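Local coordinates for pyruvate carboxylase n-terminal domain (Aquifex aeolicus, PDB 1ULZ), which forms the biotin carboxylase part of a pyruvate carboxylase and contains an ATP-grasp domain, at residues 208-213 with 273-278. The protein carries 1 engineered substitution. Numbering follows the deposited sequence.
Sequences IEYQVL and MEFIAD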
loop_
_atom_site.group_PDB
_atom_site.type_symbol
_atom_site.label_atom_id
_atom_site.label_comp_id
_atom_site.label_asym_id
_atom_site.label_seq_id
_atom_site.Cartn_x
_atom_site.Cartn_y
_atom_site.Cartn_z
ATOM N N ILE A 208 -10.625 -3.821 22.930
ATOM C CA ILE A 208 -10.530 -2.530 22.253
ATOM C C ILE A 208 -9.298 -1.822 22.817
ATOM O O ILE A 208 -9.146 -1.717 24.036
ATOM C CB ILE A 208 -11.770 -1.648 22.529
ATOM C CG1 ILE A 208 -13.052 -2.351 22.066
ATOM C CG2 ILE A 208 -11.602 -0.299 21.839
ATOM C CD1 ILE A 208 -13.207 -2.471 20.567
ATOM N N GLU A 209 -8.423 -1.331 21.943
ATOM C CA GLU A 209 -7.217 -0.671 22.414
ATOM C C GLU A 209 -6.931 0.650 21.720
ATOM O O GLU A 209 -7.131 0.793 20.509
ATOM C CB GLU A 209 -6.017 -1.613 22.269
ATOM C CG GLU A 209 -5.584 -1.887 20.837
ATOM C CD GLU A 209 -4.465 -2.917 20.746
ATOM O OE1 GLU A 209 -3.718 -2.891 19.742
ATOM O OE2 GLU A 209 -4.334 -3.756 21.667
ATOM N N TYR A 210 -6.456 1.615 22.501
ATOM C CA TYR A 210 -6.135 2.932 21.979
ATOM C C TYR A 210 -4.651 3.139 21.706
ATOM O O TYR A 210 -3.789 2.743 22.503
ATOM C CB TYR A 210 -6.623 4.023 22.940
ATOM C CG TYR A 210 -8.025 4.516 22.660
ATOM C CD1 TYR A 210 -9.143 3.811 23.106
ATOM C CD2 TYR A 210 -8.230 5.674 21.920
ATOM C CE1 TYR A 210 -10.425 4.250 22.817
ATOM C CE2 TYR A 210 -9.503 6.121 21.624
ATOM C CZ TYR A 210 -10.600 5.410 22.071
ATOM O OH TYR A 210 -11.864 5.861 21.762
ATOM N N GLN A 211 -4.362 3.771 20.574
ATOM C CA GLN A 211 -2.992 4.076 20.190
ATOM C C GLN A 211 -2.635 5.452 20.754
ATOM O O GLN A 211 -3.349 6.430 20.531
ATOM C CB GLN A 211 -2.851 4.102 18.666
ATOM C CG GLN A 211 -1.459 4.477 18.176
ATOM C CD GLN A 211 -0.388 3.513 18.648
ATOM O OE1 GLN A 211 -0.428 2.325 18.333
ATOM N NE2 GLN A 211 0.578 4.020 19.411
ATOM N N VAL A 212 -1.530 5.521 21.486
ATOM C CA VAL A 212 -1.084 6.782 22.068
ATOM C C VAL A 212 0.223 7.226 21.412
ATOM O O VAL A 212 1.022 6.393 20.996
ATOM C CB VAL A 212 -0.857 6.632 23.586
ATOM C CG1 VAL A 212 -0.420 7.954 24.187
ATOM C CG2 VAL A 212 -2.129 6.133 24.247
ATOM N N LEU A 213 0.428 8.536 21.309
ATOM C CA LEU A 213 1.649 9.077 20.717
ATOM C C LEU A 213 1.877 10.480 21.266
ATOM O O LEU A 213 1.022 11.359 21.139
ATOM C CB LEU A 213 1.541 9.129 19.181
ATOM C CG LEU A 213 2.818 9.475 18.396
ATOM C CD1 LEU A 213 3.864 8.404 18.632
ATOM C CD2 LEU A 213 2.509 9.587 16.904
ATOM N N MET A 273 -2.984 1.591 25.160
ATOM C CA MET A 273 -3.756 1.311 26.366
ATOM C C MET A 273 -4.826 0.297 25.971
ATOM O O MET A 273 -5.694 0.584 25.142
ATOM C CB MET A 273 -4.416 2.580 26.923
ATOM C CG MET A 273 -3.439 3.636 27.454
ATOM S SD MET A 273 -4.111 4.574 28.888
ATOM C CE MET A 273 -5.542 5.262 28.219
ATOM N N GLU A 274 -4.743 -0.894 26.550
ATOM C CA GLU A 274 -5.692 -1.957 26.247
ATOM C C GLU A 274 -6.897 -1.962 27.188
ATOM O O GLU A 274 -6.749 -1.825 28.402
ATOM C CB GLU A 274 -4.969 -3.315 26.275
ATOM C CG GLU A 274 -3.857 -3.404 25.213
ATOM C CD GLU A 274 -3.252 -4.797 25.049
ATOM O OE1 GLU A 274 -2.544 -5.009 24.034
ATOM O OE2 GLU A 274 -3.470 -5.672 25.917
ATOM N N PHE A 275 -8.088 -2.091 26.603
ATOM C CA PHE A 275 -9.352 -2.128 27.343
ATOM C C PHE A 275 -10.159 -3.353 26.915
ATOM O O PHE A 275 -9.810 -4.047 25.961
ATOM C CB PHE A 275 -10.249 -0.920 27.020
ATOM C CG PHE A 275 -9.661 0.424 27.354
ATOM C CD1 PHE A 275 -8.734 1.022 26.521
ATOM C CD2 PHE A 275 -10.077 1.108 28.486
ATOM C CE1 PHE A 275 -8.235 2.285 26.808
ATOM C CE2 PHE A 275 -9.583 2.368 28.777
ATOM C CZ PHE A 275 -8.661 2.958 27.938
ATOM N N ILE A 276 -11.244 -3.606 27.639
ATOM C CA ILE A 276 -12.173 -4.670 27.293
ATOM C C ILE A 276 -13.484 -3.918 27.189
ATOM O O ILE A 276 -13.771 -3.048 28.010
ATOM C CB ILE A 276 -12.284 -5.766 28.371
ATOM C CG1 ILE A 276 -12.594 -5.152 29.731
ATOM C CG2 ILE A 276 -11.008 -6.572 28.419
ATOM C CD1 ILE A 276 -12.686 -6.179 30.827
ATOM N N ALA A 277 -14.269 -4.215 26.164
ATOM C CA ALA A 277 -15.538 -3.523 25.987
ATOM C C ALA A 277 -16.686 -4.486 26.190
ATOM O O ALA A 277 -16.576 -5.666 25.855
ATOM C CB ALA A 277 -15.612 -2.915 24.595
ATOM N N ASP A 278 -17.786 -3.988 26.746
ATOM C CA ASP A 278 -18.943 -4.843 26.955
ATOM C C ASP A 278 -19.855 -4.682 25.748
ATOM O O ASP A 278 -19.561 -3.898 24.838
ATOM C CB ASP A 278 -19.688 -4.475 28.250
ATOM C CG ASP A 278 -20.255 -3.067 28.231
ATOM O OD1 ASP A 278 -20.562 -2.554 27.137
ATOM O OD2 ASP A 278 -20.419 -2.475 29.319
#
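I208 and Y210 pair with F275 and M273 through four backbone hydrogen bonds between antiparallel strands. I208 N donates to F275 O, and F275 N to I208 O at 2.8 Å. Y210 N donates to M273 O at 2.9 Å, and M273 N returns a bond to Y210 O. E209 and E274 form the non-hydrogen-bonded pair between them. There the CA of E209 makes a CA-H...O contact with M273 O.

The two glutamates lie side by side on one face, their carboxylate planes 22° apart. E209 OE2 is 3.2 Å from E274 OE1, a close approach of two acceptors. H207 hydrogen-bonds E209 OE2, N289 hydrogen-bonds E274 OE1, and R226 forms a salt bridge with E209 OE1. K236 forms long, weak ion pairs with E209 OE2 and E274 OE1.

The other face is mostly apolar. The rings of Y210 and F275 meet obliquely, CD1 of Y210 4.1 Å from CE1 of F275. With chi1 -59°, I208 turns CG1 beside its own N, 3.6 Å from A277 CB. V212 CG2 touches M273 CG. Helix 248-264 packs on this face, and Y210 OH hydrogen-bonds R251 O.

The strands are neighbours in the antiparallel ATP-grasp sheet, the glutamates opposite helix 248-264.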